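Local coordinates for Alpha/beta hydrolase fold protein (Ochrobactrum, PDB 4G9E), which acts as an N-acyl homoserine lactonase, probably opening the lactone ring of these bacterial signalling molecules by hydrolysis of the ester bond, at residues N215-P220 against V242-G247; N4-E9 against V17-G22; Y80-T85 against I112-E117; A130-G135 against N199-V204; L121-T126 against L209-V214. One frame throughout, in Å; residues are numbered along the deposited sequence. Where two conformers were deposited one is given.

Contact 1: residues N215-P220 against V242-G247; sequences NGRDEP and VIDNAG
V242 lays its CG1 methyl over one face of the R217 guanidinium, offset toward the rim, and the same methyl lies 3.5 Å from R217 CB; the two side chains cross at about a right angle. I243 carries the parallel pairing instead: its N donates to N215 O at 2.8 Å, and its O accepts R217 N. Its side chain turns to the other face of the sheet, onto helices 250-253 and 255-270. D244 runs alongside R217, and its OD1 forms a salt bridge with R217 NE at 2.9 Å. The bend at chi3 of R217 (-68°) places NE for this bond, which lies in the guanidinium plane although that plane and the carboxylate stand 67° apart. A water held by R217 NH2 also donates to D244 OD1 and V242 O, which probably helps to fix the guanidinium's rotation. N245 contributes its backbone N, linked to D218 OD2 through a second water. A246 O accepts D218 N at 2.9 Å. Last comes G247, whose O lies 3.3 Å from G216 CA, an approach that depends on G216 having no side chain, since a CB there would run into G247 O and A246 O; a third water, 2.9 Å from G216 N, also neighbours G247 O and N215 OD1, the latter already bonded to G125 N. The type I turn from G216 to E219 delivers E219 OE1 to H248 ND1. This meeting of two loops beyond neighbouring parallel strands is characteristic of the alpha/beta hydrolase fold, and is consistent with the acid and histidine arms of a Ser-His-Glu triad.

Contact 2: residues N4-E9 against V17-G22; sequences NYHELE and VRESEG
V17 packs against one face of the imidazole of H6, a CH-pi contact with CB 4.2 Å from the ring centroid and shifted toward the rim. H6 CG lies between the backbone N and the carbonyl carbon (chi1 64°), which starts the ring toward the neighbouring strand. The CG2 methyl of V17 meets L8 CD1 at 3.9 Å, the two side chains crossing obliquely. On the opposite face of the sheet Y5 turns a ring edge to R18, with CD1 4.2 Å from R18 CG, while the R18 guanidinium salt-bridges D58. These pairs sit on a beta hairpin, strands 4-10 and 13-19, that forms one border of the central sheet; H6 and V17 are a hydrogen-bonded pair, with H6 N 2.9 Å from V17 O, and so are N4 and E19, flanking the non-hydrogen-bonded Y5 and R18. On the H6 side, helix 77-91 lies against L8 and H6. Where the first strand begins, N4 and E21 cross at about a right angle: N4 ND2 donates to E21 OE2 at 3.2 Å, meeting it on the anti side of a carboxylate turned 59° from the amide. A water accepting from N4 ND2 donates to S20 O.

Contact 3: residues Y80-T85 against I112-E117; sequences YADAMT and IARYPE
A81 O is gripped twice by T85, the residue that also touches R114 across the contact: OG1 donates to it at 2.8 Å and the helical N at 2.9 Å, from opposite faces of the carbonyl plane. With OG1 anti to the carbonyl carbon (chi1 -59°), this hydroxyl stays close to the helix and rests 3.6 Å from R114 CB, while CG2 faces R114 O at 3.6 Å. R114 then runs extended from CG to NE past A81, whose CB lies 4.0 Å from its CD. At the end of this run NE forms a salt bridge with D82 OD1, at 2.9 Å in the conformer described. The arginine comes from well above the carboxylate plane, 59° out of it, and the two flat groups stand 77° apart, a side-on rather than paired approach. A water completes the link, donating to D82 OD2 and accepting from R114 NH2, while R114 NH1 is held by E110 O near the end of helix 103-111. Y115, next in the chain, anchors its OH on I93 O and A96 N. The arrangement is a helix-to-loop junction of the alpha/beta hydrolase fold: helix 77-91 is tied at its flank to the loop that leads from helix 103-111 toward strand 120-124.

Contact 4: residues A130-G135 against N199-V204; sequences AREEVG and NQRDIV
Bent at chi3 (62°), which sets the position of NE, the side chain of R201 crosses at about a right angle to both E132 and E133. E133 reaches it extended beyond CG, whereas E132 has CG between the backbone N and the carbonyl carbon (chi1 72°) and bends at chi2. Both glutamates end on a single nitrogen: R201 NH1 lies 2.9 Å from E133 OE2 and 3.1 Å from E132 OE2. The first bond lies in the guanidinium plane yet meets its oxygen from 70° above the carboxylate; the second approaches E132 OE2 on the syn side. A130 covers one face of the guanidinium, its CB 3.5 Å from R201 NH1. E133 also keeps A130 in place, since its OE1 accepts A130 N at 2.9 Å, so one carboxylate binds both the arginine and the backbone of the A130 loop. R201 NE makes a longer salt bridge, 3.3 Å, to D202 OD1. A water joins E132 OE2 to R201 NH2. An alanine at R201 would remove the guanidinium, and E132 and E133 would probably be left as neighbouring carboxylates without their shared positive partner, with D202 losing its mate too. N199 caps helix 200-206, its OD1 accepting D202 N at 3.1 Å. The result is a surface salt-bridge network between two helix starts, E133 being the N-cap residue of helix 134-137; it joins the opening of the helical insertion after strand 120-124, probably the cap region of the fold, to the helix that returns the chain to the sheet.

Contact 5: residues L121-T126 against L209-V214; sequences LMITGT and LPIAVV
L121-T124 and I211-V214 run as neighbouring parallel strands, their axes 4.6 Å apart and inclined by 21°, with donors alternating between the two strands: L121 N to P210 O, A212 N to L121 O (2.8 Å), I123 N to A212 O, and V214 N to I123 O, a longer bond of 3.2 Å. On one face M122 reaches across A212. Its CG and SD continue the extended chain, and the turn at chi3 (-74°) sets CE down 3.7 Å from A212 CB and 3.9 Å from V214 CG2, a close apolar group in which the methyl touches two side chains of the partner strand. On the other face I123 and V213 lie side by side and point the same way, with I123 CG1 and V213 CG2 4.0 Å apart. T124 extends the pairing beyond the backbone bonds. Its OG1, anti to the carbonyl carbon at chi1 -70°, donates to V214 O at 2.8 Å, and CG2 flanks the same oxygen. A valine in place of T124 would probably leave V214 O without this hydroxyl donor, putting a methyl against a buried carbonyl. Just past the strand, G125 takes a positive phi and offers its O to S102 OG, the serine of a probable nucleophile elbow. Strand 97-101 pairs with 120-124 on its other edge, F265 of helix 255-270 packs on M122 and A212, and helix 103-111 brings I109 onto L121 across the opposite face.

Along the chain contact 2 closes first, then contact 3; contact 4 falls between the two strands of contact 5, and contact 1 comes last. Contacts 1, 2 and 5 all belong to the one mixed sheet: contact 2 forms one border, contact 1 the other, their centres about 30 Å apart, and contact 5 lies between. Contacts 5 and 1 share strand 211-216 and touch where N215 OD1 meets G125 N. I112, of contact 3, packs against I203 of contact 4 and against L121, L209 and I211 of contact 5. Contacts 1 and 5 come nearest the bound N-butanoyl-L-homoserine and hold or adjoin probable triad residues; contacts 2, 3 and 4 join outer parts of the fold.

Contact 1: residues N215-P220 against V242-G247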
# COMPACT_ATOMS: atom_id res chain seq x y z
N ASN A 215 -8.01 9.35 1.86
CA ASN A 215 -9.00 8.29 1.70
C ASN A 215 -10.20 8.74 0.90
O ASN A 215 -10.52 9.93 0.86
CB ASN A 215 -9.50 7.79 3.05
CG ASN A 215 -8.51 6.89 3.73
OD1 ASN A 215 -8.35 5.74 3.34
ND2 ASN A 215 -7.81 7.42 4.72
N GLY A 216 -10.89 7.78 0.29
CA GLY A 216 -12.18 8.05 -0.31
C GLY A 216 -13.27 8.17 0.75
O GLY A 216 -13.30 7.40 1.71
N ARG A 217 -14.18 9.12 0.56
CA ARG A 217 -15.24 9.37 1.53
C ARG A 217 -16.13 8.14 1.72
O ARG A 217 -16.65 7.91 2.82
CB ARG A 217 -16.10 10.56 1.07
CG ARG A 217 -17.29 10.85 1.98
CD ARG A 217 -17.88 12.24 1.71
NE ARG A 217 -16.95 13.29 2.11
CZ ARG A 217 -16.73 13.66 3.37
NH1 ARG A 217 -17.38 13.05 4.36
NH2 ARG A 217 -15.86 14.62 3.65
N ASP A 218 -16.30 7.36 0.66
CA ASP A 218 -17.20 6.21 0.69
C ASP A 218 -16.43 4.92 0.97
O ASP A 218 -16.86 3.83 0.59
CB ASP A 218 -17.98 6.14 -0.61
CG ASP A 218 -18.75 7.40 -0.88
OD1 ASP A 218 -19.32 7.96 0.09
OD2 ASP A 218 -18.76 7.87 -2.03
N GLU A 219 -15.30 5.05 1.66
CA GLU A 219 -14.52 3.90 2.11
C GLU A 219 -15.41 2.81 2.69
O GLU A 219 -16.10 3.04 3.68
CB GLU A 219 -13.54 4.35 3.20
CG GLU A 219 -12.09 4.28 2.80
CD GLU A 219 -11.60 2.86 2.56
OE1 GLU A 219 -10.49 2.71 2.01
OE2 GLU A 219 -12.30 1.90 2.93
N PRO A 220 -15.39 1.60 2.08
CA PRO A 220 -16.19 0.49 2.61
C PRO A 220 -15.47 -0.34 3.68
O PRO A 220 -16.13 -1.14 4.34
CB PRO A 220 -16.43 -0.37 1.37
CG PRO A 220 -15.22 -0.14 0.53
CD PRO A 220 -14.82 1.30 0.76
N VAL A 242 -9.92 13.64 2.65
CA VAL A 242 -11.01 12.81 2.19
C VAL A 242 -11.46 13.28 0.80
O VAL A 242 -11.69 14.47 0.58
CB VAL A 242 -12.20 12.86 3.18
CG1 VAL A 242 -13.38 12.08 2.66
CG2 VAL A 242 -11.76 12.32 4.55
N ILE A 243 -11.55 12.34 -0.12
CA ILE A 243 -11.96 12.60 -1.50
C ILE A 243 -13.39 12.13 -1.74
O ILE A 243 -13.70 10.96 -1.53
CB ILE A 243 -11.01 11.89 -2.48
CG1 ILE A 243 -9.59 12.46 -2.34
CG2 ILE A 243 -11.53 12.01 -3.91
CD1 ILE A 243 -8.53 11.66 -3.08
N ASP A 244 -14.26 13.03 -2.16
CA ASP A 244 -15.64 12.67 -2.45
C ASP A 244 -15.71 11.74 -3.66
O ASP A 244 -14.83 11.77 -4.52
CB ASP A 244 -16.47 13.92 -2.76
CG ASP A 244 -16.62 14.85 -1.57
OD1 ASP A 244 -16.24 14.47 -0.45
OD2 ASP A 244 -17.14 15.97 -1.77
N ASN A 245 -16.75 10.92 -3.72
CA ASN A 245 -17.00 10.09 -4.90
C ASN A 245 -15.88 9.11 -5.16
O ASN A 245 -15.51 8.84 -6.30
CB ASN A 245 -17.22 10.95 -6.15
CG ASN A 245 -18.27 12.00 -5.95
OD1 ASN A 245 -18.06 13.17 -6.26
ND2 ASN A 245 -19.41 11.60 -5.40
N ALA A 246 -15.33 8.60 -4.07
CA ALA A 246 -14.33 7.55 -4.15
C ALA A 246 -14.46 6.67 -2.93
O ALA A 246 -14.94 7.11 -1.89
CB ALA A 246 -12.93 8.15 -4.21
N GLY A 247 -14.03 5.42 -3.06
CA GLY A 247 -14.06 4.49 -1.95
C GLY A 247 -12.67 4.06 -1.53
O GLY A 247 -11.86 4.88 -1.09
O HOH W 1 -9.43 5.27 0.66
O HOH W 2 -14.27 15.63 1.44
O HOH W 3 -18.64 10.67 -1.55

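Contact 2: residues N4-E9 against V17-G22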
# COMPACT_ATOMS: atom_id res chain seq x y z
N ASN A 4 8.87 0.23 -17.72
CA ASN A 4 9.89 -0.80 -17.75
C ASN A 4 9.61 -1.87 -16.71
O ASN A 4 9.54 -1.58 -15.51
CB ASN A 4 11.27 -0.18 -17.57
CG ASN A 4 11.69 0.63 -18.79
OD1 ASN A 4 11.59 0.16 -19.93
ND2 ASN A 4 12.14 1.86 -18.55
N TYR A 5 9.43 -3.09 -17.19
CA TYR A 5 9.14 -4.24 -16.35
C TYR A 5 10.39 -5.09 -16.22
O TYR A 5 11.07 -5.36 -17.21
CB TYR A 5 8.02 -5.07 -16.97
CG TYR A 5 7.74 -6.36 -16.24
CD1 TYR A 5 6.76 -6.42 -15.26
CD2 TYR A 5 8.46 -7.52 -16.51
CE1 TYR A 5 6.50 -7.59 -14.58
CE2 TYR A 5 8.21 -8.69 -15.83
CZ TYR A 5 7.23 -8.72 -14.86
OH TYR A 5 6.97 -9.88 -14.18
N HIS A 6 10.70 -5.51 -15.01
CA HIS A 6 11.79 -6.45 -14.82
C HIS A 6 11.61 -7.23 -13.53
O HIS A 6 10.79 -6.87 -12.70
CB HIS A 6 13.16 -5.75 -14.91
CG HIS A 6 13.40 -4.75 -13.83
ND1 HIS A 6 12.70 -3.56 -13.72
CD2 HIS A 6 14.30 -4.74 -12.81
CE1 HIS A 6 13.15 -2.88 -12.68
NE2 HIS A 6 14.12 -3.57 -12.12
N GLU A 7 12.34 -8.32 -13.38
CA GLU A 7 12.18 -9.19 -12.22
C GLU A 7 13.47 -9.28 -11.42
O GLU A 7 14.57 -9.30 -11.98
CB GLU A 7 11.70 -10.57 -12.66
CG GLU A 7 10.32 -10.52 -13.29
CD GLU A 7 9.94 -11.78 -14.03
OE1 GLU A 7 10.80 -12.67 -14.20
OE2 GLU A 7 8.76 -11.88 -14.43
N LEU A 8 13.32 -9.30 -10.10
CA LEU A 8 14.44 -9.40 -9.18
C LEU A 8 14.43 -10.74 -8.47
O LEU A 8 13.39 -11.19 -8.00
CB LEU A 8 14.37 -8.30 -8.13
CG LEU A 8 14.43 -6.85 -8.60
CD1 LEU A 8 14.25 -5.90 -7.42
CD2 LEU A 8 15.75 -6.58 -9.32
N GLU A 9 15.60 -11.37 -8.39
CA GLU A 9 15.75 -12.56 -7.57
C GLU A 9 16.08 -12.12 -6.15
O GLU A 9 17.18 -11.63 -5.88
CB GLU A 9 16.85 -13.47 -8.13
CG GLU A 9 16.49 -14.13 -9.45
CD GLU A 9 15.35 -15.13 -9.33
OE1 GLU A 9 14.99 -15.49 -8.19
OE2 GLU A 9 14.82 -15.55 -10.38
N VAL A 17 8.81 -6.04 -10.90
CA VAL A 17 8.92 -4.61 -10.66
C VAL A 17 8.57 -3.83 -11.92
O VAL A 17 9.07 -4.13 -13.00
CB VAL A 17 10.36 -4.22 -10.25
CG1 VAL A 17 10.46 -2.73 -9.99
CG2 VAL A 17 10.80 -5.01 -9.02
N ARG A 18 7.68 -2.84 -11.78
CA ARG A 18 7.36 -1.93 -12.87
C ARG A 18 7.92 -0.57 -12.50
O ARG A 18 7.76 -0.13 -11.37
CB ARG A 18 5.85 -1.78 -13.01
CG ARG A 18 5.14 -3.06 -13.37
CD ARG A 18 3.65 -2.94 -13.12
NE ARG A 18 3.04 -4.27 -13.15
CZ ARG A 18 3.08 -5.12 -12.13
NH1 ARG A 18 3.68 -4.78 -10.99
NH2 ARG A 18 2.51 -6.31 -12.24
N GLU A 19 8.56 0.09 -13.46
CA GLU A 19 9.08 1.43 -13.23
C GLU A 19 8.72 2.35 -14.37
O GLU A 19 8.81 1.99 -15.55
CB GLU A 19 10.61 1.42 -13.09
CG GLU A 19 11.12 0.58 -11.95
CD GLU A 19 12.62 0.68 -11.78
OE1 GLU A 19 13.15 1.81 -11.77
OE2 GLU A 19 13.28 -0.37 -11.65
N SER A 20 8.31 3.57 -14.03
CA SER A 20 8.16 4.60 -15.03
C SER A 20 9.54 5.17 -15.40
O SER A 20 10.54 4.86 -14.75
CB SER A 20 7.25 5.71 -14.53
OG SER A 20 7.92 6.53 -13.58
N GLU A 21 9.58 5.99 -16.44
CA GLU A 21 10.84 6.59 -16.89
C GLU A 21 11.03 8.01 -16.37
O GLU A 21 11.89 8.74 -16.86
CB GLU A 21 10.96 6.52 -18.42
CG GLU A 21 11.09 5.09 -18.92
CD GLU A 21 11.28 5.00 -20.42
OE1 GLU A 21 10.69 5.81 -21.16
OE2 GLU A 21 12.03 4.09 -20.86
N GLY A 22 10.25 8.41 -15.37
CA GLY A 22 10.42 9.72 -14.77
C GLY A 22 11.83 9.95 -14.25
O GLY A 22 12.44 9.05 -13.67
O HOH W 4 12.41 2.95 -15.96

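Contact 3: residues Y80-T85 against I112-E117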
# COMPACT_ATOMS: atom_id res chain seq x y z
N TYR A 80 6.54 -8.52 4.44
CA TYR A 80 6.44 -7.75 3.21
C TYR A 80 7.31 -6.49 3.28
O TYR A 80 7.92 -6.09 2.29
CB TYR A 80 5.00 -7.34 2.96
CG TYR A 80 4.03 -8.44 2.57
CD1 TYR A 80 4.33 -9.36 1.56
CD2 TYR A 80 2.80 -8.53 3.20
CE1 TYR A 80 3.40 -10.34 1.20
CE2 TYR A 80 1.88 -9.51 2.85
CZ TYR A 80 2.18 -10.39 1.84
OH TYR A 80 1.26 -11.35 1.49
N ALA A 81 7.37 -5.87 4.45
CA ALA A 81 8.23 -4.70 4.63
C ALA A 81 9.69 -5.08 4.44
O ALA A 81 10.46 -4.33 3.83
CB ALA A 81 7.99 -4.06 5.98
N ASP A 82 10.09 -6.24 4.98
CA ASP A 82 11.44 -6.74 4.73
C ASP A 82 11.66 -6.92 3.24
O ASP A 82 12.68 -6.49 2.70
CB ASP A 82 11.68 -8.06 5.47
CG ASP A 82 12.03 -7.85 6.93
OD1 ASP A 82 12.73 -6.87 7.23
OD2 ASP A 82 11.62 -8.67 7.77
N ALA A 83 10.71 -7.56 2.57
CA ALA A 83 10.86 -7.82 1.14
C ALA A 83 11.00 -6.52 0.34
O ALA A 83 11.85 -6.42 -0.55
CB ALA A 83 9.68 -8.65 0.62
N MET A 84 10.16 -5.54 0.64
CA MET A 84 10.24 -4.28 -0.10
C MET A 84 11.53 -3.53 0.20
O MET A 84 12.08 -2.86 -0.66
CB MET A 84 9.02 -3.41 0.20
CG MET A 84 7.70 -3.98 -0.33
SD MET A 84 7.65 -4.29 -2.12
CE MET A 84 8.07 -6.02 -2.19
N THR A 85 12.02 -3.65 1.43
CA THR A 85 13.28 -3.02 1.78
C THR A 85 14.42 -3.67 0.99
O THR A 85 15.32 -2.98 0.50
CB THR A 85 13.54 -3.06 3.30
OG1 THR A 85 12.48 -2.38 3.99
CG2 THR A 85 14.84 -2.36 3.63
N ILE A 112 8.99 1.95 8.10
CA ILE A 112 9.59 3.14 8.70
C ILE A 112 10.87 2.77 9.45
O ILE A 112 11.89 3.45 9.32
CB ILE A 112 8.59 3.90 9.59
CG1 ILE A 112 7.46 4.49 8.73
CG2 ILE A 112 9.29 4.99 10.40
CD1 ILE A 112 6.32 5.08 9.53
N ALA A 113 10.83 1.68 10.22
CA ALA A 113 12.00 1.27 10.99
C ALA A 113 13.11 0.66 10.14
O ALA A 113 14.27 0.65 10.54
CB ALA A 113 11.58 0.28 12.05
N ARG A 114 12.75 0.13 8.98
CA ARG A 114 13.65 -0.63 8.13
C ARG A 114 14.30 0.18 7.02
O ARG A 114 15.29 -0.25 6.45
CB ARG A 114 12.89 -1.80 7.51
CG ARG A 114 12.39 -2.81 8.54
CD ARG A 114 11.49 -3.86 7.90
NE ARG A 114 11.27 -4.96 8.84
CZ ARG A 114 10.36 -4.96 9.81
NH1 ARG A 114 9.53 -3.94 9.96
NH2 ARG A 114 10.28 -6.00 10.63
N TYR A 115 13.70 1.33 6.71
CA TYR A 115 14.03 2.12 5.53
C TYR A 115 14.17 3.56 5.99
O TYR A 115 13.29 4.39 5.75
CB TYR A 115 12.91 1.94 4.50
CG TYR A 115 13.21 2.46 3.11
CD1 TYR A 115 14.19 1.88 2.31
CD2 TYR A 115 12.48 3.52 2.57
CE1 TYR A 115 14.46 2.36 1.03
CE2 TYR A 115 12.74 4.00 1.29
CZ TYR A 115 13.72 3.42 0.53
OH TYR A 115 13.97 3.90 -0.74
N PRO A 116 15.27 3.85 6.69
CA PRO A 116 15.41 5.06 7.50
C PRO A 116 15.48 6.36 6.72
O PRO A 116 15.21 7.41 7.30
CB PRO A 116 16.73 4.82 8.26
CG PRO A 116 17.49 3.88 7.39
CD PRO A 116 16.44 2.96 6.84
N GLU A 117 15.81 6.30 5.45
CA GLU A 117 15.90 7.54 4.64
C GLU A 117 14.62 7.82 3.83
O GLU A 117 14.59 8.73 2.99
CB GLU A 117 17.13 7.52 3.76
CG GLU A 117 18.45 7.64 4.53
CD GLU A 117 18.73 9.09 5.09
OE1 GLU A 117 17.93 10.05 4.89
OE2 GLU A 117 19.79 9.25 5.77
O HOH W 5 12.32 -8.04 10.34

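Contact 4: residues A130-G135 against N199-V204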
# COMPACT_ATOMS: atom_id res chain seq x y z
N ALA A 130 -3.32 -0.64 16.64
CA ALA A 130 -2.73 -1.68 17.47
C ALA A 130 -3.59 -2.92 17.27
O ALA A 130 -4.73 -2.83 16.82
CB ALA A 130 -2.72 -1.26 18.92
N ARG A 131 -3.06 -4.09 17.62
CA ARG A 131 -3.79 -5.32 17.34
C ARG A 131 -5.19 -5.33 17.96
O ARG A 131 -6.13 -5.86 17.37
CB ARG A 131 -3.00 -6.55 17.77
CG ARG A 131 -2.86 -6.72 19.27
CD ARG A 131 -2.08 -7.96 19.61
NE ARG A 131 -2.30 -8.32 21.00
CZ ARG A 131 -1.90 -9.47 21.54
NH1 ARG A 131 -1.26 -10.36 20.80
NH2 ARG A 131 -2.15 -9.72 22.81
N GLU A 132 -5.35 -4.73 19.14
CA GLU A 132 -6.65 -4.74 19.81
C GLU A 132 -7.66 -3.76 19.20
O GLU A 132 -8.83 -3.75 19.59
CB GLU A 132 -6.50 -4.51 21.31
CG GLU A 132 -6.13 -3.10 21.73
CD GLU A 132 -4.64 -2.80 21.64
OE1 GLU A 132 -3.84 -3.69 21.22
OE2 GLU A 132 -4.26 -1.66 21.99
N GLU A 133 -7.21 -2.95 18.24
CA GLU A 133 -8.03 -1.90 17.65
C GLU A 133 -8.54 -2.26 16.27
O GLU A 133 -9.15 -1.43 15.60
CB GLU A 133 -7.23 -0.60 17.56
CG GLU A 133 -6.87 -0.03 18.91
CD GLU A 133 -5.90 1.13 18.83
OE1 GLU A 133 -5.19 1.27 17.81
OE2 GLU A 133 -5.85 1.91 19.80
N VAL A 134 -8.29 -3.48 15.81
CA VAL A 134 -8.68 -3.86 14.46
C VAL A 134 -10.18 -3.66 14.22
O VAL A 134 -10.59 -3.13 13.18
CB VAL A 134 -8.22 -5.29 14.12
CG1 VAL A 134 -8.78 -5.73 12.78
CG2 VAL A 134 -6.69 -5.37 14.12
N GLY A 135 -11.00 -4.06 15.19
CA GLY A 135 -12.43 -3.88 15.09
C GLY A 135 -12.87 -2.43 15.03
O GLY A 135 -13.88 -2.10 14.42
N ASN A 199 3.82 -2.37 16.77
CA ASN A 199 2.53 -1.74 17.06
C ASN A 199 2.38 -0.49 16.20
O ASN A 199 3.12 0.49 16.37
CB ASN A 199 2.46 -1.41 18.55
CG ASN A 199 1.17 -0.75 18.96
OD1 ASN A 199 0.64 0.12 18.26
ND2 ASN A 199 0.65 -1.15 20.11
N GLN A 200 1.45 -0.52 15.26
CA GLN A 200 1.36 0.53 14.25
C GLN A 200 0.83 1.85 14.79
O GLN A 200 1.17 2.92 14.29
CB GLN A 200 0.51 0.06 13.07
CG GLN A 200 1.22 -1.05 12.31
CD GLN A 200 0.35 -1.71 11.28
OE1 GLN A 200 -0.66 -1.14 10.85
NE2 GLN A 200 0.72 -2.92 10.87
N ARG A 201 -0.00 1.78 15.82
CA ARG A 201 -0.47 2.98 16.48
C ARG A 201 0.71 3.75 17.05
O ARG A 201 0.86 4.95 16.84
CB ARG A 201 -1.47 2.64 17.58
CG ARG A 201 -1.93 3.84 18.37
CD ARG A 201 -2.67 3.38 19.61
NE ARG A 201 -1.78 2.60 20.46
CZ ARG A 201 -2.17 1.58 21.21
NH1 ARG A 201 -3.44 1.21 21.22
NH2 ARG A 201 -1.28 0.93 21.95
N ASP A 202 1.57 3.04 17.78
CA ASP A 202 2.72 3.68 18.39
C ASP A 202 3.73 4.15 17.33
O ASP A 202 4.30 5.23 17.45
CB ASP A 202 3.40 2.76 19.40
CG ASP A 202 2.50 2.41 20.57
OD1 ASP A 202 1.46 3.07 20.76
OD2 ASP A 202 2.84 1.47 21.32
N ILE A 203 3.93 3.34 16.29
CA ILE A 203 4.88 3.72 15.26
C ILE A 203 4.50 5.05 14.61
O ILE A 203 5.34 5.93 14.47
CB ILE A 203 5.02 2.64 14.18
CG1 ILE A 203 5.78 1.44 14.75
CG2 ILE A 203 5.77 3.18 12.97
CD1 ILE A 203 5.64 0.19 13.91
N VAL A 204 3.24 5.21 14.22
CA VAL A 204 2.88 6.44 13.52
C VAL A 204 2.85 7.64 14.47
O VAL A 204 3.13 8.76 14.04
CB VAL A 204 1.58 6.34 12.68
CG1 VAL A 204 1.69 5.23 11.64
CG2 VAL A 204 0.33 6.21 13.55
O HOH W 6 -1.57 -1.62 22.76

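Contact 5: residues L121-T126 against L209-V214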
# COMPACT_ATOMS: atom_id res chain seq x y z
N LEU A 121 5.70 9.09 3.88
CA LEU A 121 4.81 7.94 3.69
C LEU A 121 3.40 8.45 3.53
O LEU A 121 2.92 9.19 4.39
CB LEU A 121 4.88 7.04 4.92
CG LEU A 121 3.86 5.90 4.99
CD1 LEU A 121 4.11 4.90 3.88
CD2 LEU A 121 3.94 5.21 6.34
N MET A 122 2.74 8.08 2.43
CA MET A 122 1.31 8.35 2.27
C MET A 122 0.56 7.02 2.37
O MET A 122 0.95 6.05 1.73
CB MET A 122 1.01 9.01 0.92
CG MET A 122 -0.50 9.24 0.70
SD MET A 122 -0.91 10.06 -0.85
CE MET A 122 -0.40 11.73 -0.46
N ILE A 123 -0.49 7.00 3.19
CA ILE A 123 -1.30 5.80 3.37
C ILE A 123 -2.75 6.07 3.00
O ILE A 123 -3.36 7.07 3.43
CB ILE A 123 -1.17 5.23 4.81
CG1 ILE A 123 -1.57 6.27 5.87
CG2 ILE A 123 0.26 4.73 5.04
CD1 ILE A 123 -1.60 5.71 7.30
N THR A 124 -3.29 5.16 2.19
CA THR A 124 -4.64 5.24 1.68
C THR A 124 -5.30 3.90 1.90
O THR A 124 -4.75 2.86 1.51
CB THR A 124 -4.61 5.56 0.17
OG1 THR A 124 -4.16 6.91 -0.02
CG2 THR A 124 -5.99 5.38 -0.48
N GLY A 125 -6.47 3.90 2.52
CA GLY A 125 -7.16 2.65 2.82
C GLY A 125 -6.58 1.92 4.02
O GLY A 125 -6.79 0.72 4.16
N THR A 126 -5.89 2.65 4.89
CA THR A 126 -5.10 2.08 5.99
C THR A 126 -5.37 2.83 7.29
O THR A 126 -4.96 3.98 7.43
CB THR A 126 -3.60 2.25 5.68
OG1 THR A 126 -3.29 1.66 4.42
CG2 THR A 126 -2.74 1.64 6.77
N LEU A 209 8.99 11.42 10.28
CA LEU A 209 8.84 11.73 8.86
C LEU A 209 7.40 12.16 8.55
O LEU A 209 6.47 11.83 9.29
CB LEU A 209 9.25 10.55 7.97
CG LEU A 209 8.19 9.51 7.59
CD1 LEU A 209 8.72 8.53 6.56
CD2 LEU A 209 7.68 8.78 8.82
N PRO A 210 7.21 12.91 7.47
CA PRO A 210 5.85 13.28 7.11
C PRO A 210 5.02 12.05 6.76
O PRO A 210 5.45 11.23 5.94
CB PRO A 210 6.03 14.15 5.86
CG PRO A 210 7.45 14.61 5.91
CD PRO A 210 8.20 13.48 6.54
N ILE A 211 3.84 11.96 7.35
CA ILE A 211 2.88 10.93 6.98
C ILE A 211 1.62 11.61 6.47
O ILE A 211 1.02 12.44 7.16
CB ILE A 211 2.55 9.97 8.15
CG1 ILE A 211 3.81 9.20 8.56
CG2 ILE A 211 1.44 9.01 7.71
CD1 ILE A 211 3.63 8.30 9.78
N ALA A 212 1.24 11.28 5.24
CA ALA A 212 0.04 11.79 4.62
C ALA A 212 -1.03 10.73 4.65
O ALA A 212 -0.75 9.54 4.46
CB ALA A 212 0.31 12.20 3.18
N VAL A 213 -2.27 11.16 4.87
CA VAL A 213 -3.40 10.24 4.96
C VAL A 213 -4.46 10.74 3.99
O VAL A 213 -4.95 11.87 4.12
CB VAL A 213 -3.97 10.20 6.39
CG1 VAL A 213 -5.17 9.27 6.47
CG2 VAL A 213 -2.89 9.78 7.39
N VAL A 214 -4.81 9.92 3.01
CA VAL A 214 -5.77 10.29 1.97
C VAL A 214 -6.71 9.12 1.73
O VAL A 214 -6.25 8.00 1.45
CB VAL A 214 -5.05 10.62 0.64
CG1 VAL A 214 -6.06 10.93 -0.45
CG2 VAL A 214 -4.07 11.79 0.82